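Local coordinates for cellulase IBT99 (Metagenomes, PDB 6WBT), which probably hydrolyses 6-phospho-alpha-glucosides as a family 4 glycoside hydrolase, and binds NAD, manganese and glucose-6-phosphate, at residues I20-D23 / L24-R28. Residues are numbered along the deposited sequence; the frame is centred on the assembly and turned at random.
Sequences IVKD and LLDQR
The Asp26 carboxylate has the backbone carbonyl oxygen of Lys22 over one face, with Lys22 O 3.1 Å from Asp26 CG. Lys22 NZ meets Asp26 OD2 at 2.9 Å on the syn side, 18° out of the carboxylate plane and away from Lys22 O, and makes a salt bridge. The lysine gets there by leaving the backbone with CG anti to N (chi1 -164°), bending at chi2 (-95°) and then running straight, which carries its end across the aspartate. In the backbone, Asp26 N donates to Lys22 O at 3.0 Å, so the pair is tied through backbone as well as charge. The amine probably eases the crowding of negative charge, since Asp23 OD1 lies 4.3 Å from Asp26 OD2. A leucine in place of Lys22 would probably leave the Asp26 carboxylate without its positive mate, facing Asp23 and a carbonyl oxygen. On the neighbouring side of the helix, Val21 CG1 lies 4.2 Å from Leu25 CD1, and both side chains pack on helix 43-60, against Val53 and Ile57. Leu25 N bonds to Val21 O at 2.9 Å, the usual i to i+4 link. Ile20 and Leu24 turn to strand 5-10. A partly exposed side with charges and a buried apolar one lie toward the C-terminal end of helix 17-25, the crossover helix between parallel strands 5-10 and 33-39 in the beta-alpha-beta unit of the NAD-binding Rossmann-like domain.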
loop_
_atom_site.group_PDB
_atom_site.type_symbol
_atom_site.label_atom_id
_atom_site.label_comp_id
_atom_site.label_asym_id
_atom_site.label_seq_id
_atom_site.Cartn_x
_atom_site.Cartn_y
_atom_site.Cartn_z
ATOM N N ILE A 20 21.569 36.161 8.581
ATOM C CA ILE A 20 22.035 34.838 8.975
ATOM C C ILE A 20 23.522 34.831 9.303
ATOM O O ILE A 20 23.984 33.947 10.031
ATOM C CB ILE A 20 21.727 33.792 7.887
ATOM C CG1 ILE A 20 22.706 33.922 6.719
ATOM C CG2 ILE A 20 20.290 33.933 7.403
ATOM C CD1 ILE A 20 22.763 32.697 5.837
ATOM N N VAL A 21 24.291 35.790 8.779
ATOM C CA VAL A 21 25.697 35.899 9.160
ATOM C C VAL A 21 25.813 36.243 10.638
ATOM O O VAL A 21 26.616 35.651 11.370
ATOM C CB VAL A 21 26.418 36.934 8.277
ATOM C CG1 VAL A 21 27.752 37.323 8.894
ATOM C CG2 VAL A 21 26.630 36.383 6.879
ATOM N N LYS A 22 25.005 37.198 11.104
ATOM C CA LYS A 22 25.014 37.551 12.519
ATOM C C LYS A 22 24.461 36.416 13.372
ATOM O O LYS A 22 24.973 36.149 14.466
ATOM C CB LYS A 22 24.216 38.836 12.738
ATOM C CG LYS A 22 24.452 39.509 14.083
ATOM C CD LYS A 22 23.409 39.106 15.112
ATOM C CE LYS A 22 23.649 39.808 16.439
ATOM N NZ LYS A 22 22.652 39.408 17.470
ATOM N N ASP A 23 23.419 35.736 12.889
ATOM C CA ASP A 23 22.880 34.596 13.621
ATOM C C ASP A 23 23.861 33.432 13.650
ATOM O O ASP A 23 23.832 32.620 14.583
ATOM C CB ASP A 23 21.549 34.162 13.009
ATOM C CG ASP A 23 20.421 35.124 13.330
ATOM O OD1 ASP A 23 20.187 35.389 14.528
ATOM O OD2 ASP A 23 19.775 35.624 12.386
ATOM N N LEU A 24 24.735 33.331 12.646
ATOM C CA LEU A 24 25.771 32.304 12.664
ATOM C C LEU A 24 26.925 32.684 13.585
ATOM O O LEU A 24 27.509 31.810 14.235
ATOM C CB LEU A 24 26.284 32.050 11.245
ATOM C CG LEU A 24 27.363 30.977 11.085
ATOM C CD1 LEU A 24 26.842 29.615 11.519
ATOM C CD2 LEU A 24 27.867 30.931 9.652
ATOM N N LEU A 25 27.256 33.975 13.662
ATOM C CA LEU A 25 28.316 34.428 14.553
ATOM C C LEU A 25 27.908 34.358 16.018
ATOM O O LEU A 25 28.781 34.244 16.887
ATOM C CB LEU A 25 28.731 35.855 14.196
ATOM C CG LEU A 25 29.407 36.053 12.836
ATOM C CD1 LEU A 25 29.764 37.517 12.616
ATOM C CD2 LEU A 25 30.639 35.171 12.714
ATOM N N ASP A 26 26.609 34.423 16.314
ATOM C CA ASP A 26 26.149 34.302 17.693
ATOM C C ASP A 26 26.320 32.897 18.251
ATOM O O ASP A 26 26.167 32.710 19.462
ATOM C CB ASP A 26 24.681 34.718 17.805
ATOM C CG ASP A 26 24.471 36.189 17.518
ATOM O OD1 ASP A 26 25.432 36.971 17.683
ATOM O OD2 ASP A 26 23.344 36.566 17.132
ATOM N N GLN A 27 26.620 31.913 17.404
ATOM C CA GLN A 27 26.871 30.549 17.854
ATOM C C GLN A 27 28.332 30.192 17.615
ATOM O O GLN A 27 28.641 29.116 17.094
ATOM C CB GLN A 27 25.943 29.567 17.147
ATOM C CG GLN A 27 24.466 29.849 17.360
ATOM C CD GLN A 27 24.034 29.626 18.794
ATOM O OE1 GLN A 27 23.329 30.449 19.378
ATOM N NE2 GLN A 27 24.450 28.503 19.369
ATOM N N ARG A 28 29.235 31.094 18.004
ATOM C CA ARG A 28 30.643 30.928 17.660
ATOM C C ARG A 28 31.302 29.822 18.475
ATOM O O ARG A 28 32.216 29.153 17.980
ATOM C CB ARG A 28 31.376 32.252 17.856
ATOM C CG ARG A 28 32.593 32.442 16.972
ATOM C CD ARG A 28 32.836 33.919 16.682
ATOM N NE ARG A 28 32.985 34.715 17.900
ATOM C CZ ARG A 28 32.026 35.471 18.427
ATOM N NH1 ARG A 28 30.837 35.543 17.843
ATOM N NH2 ARG A 28 32.254 36.157 19.539
#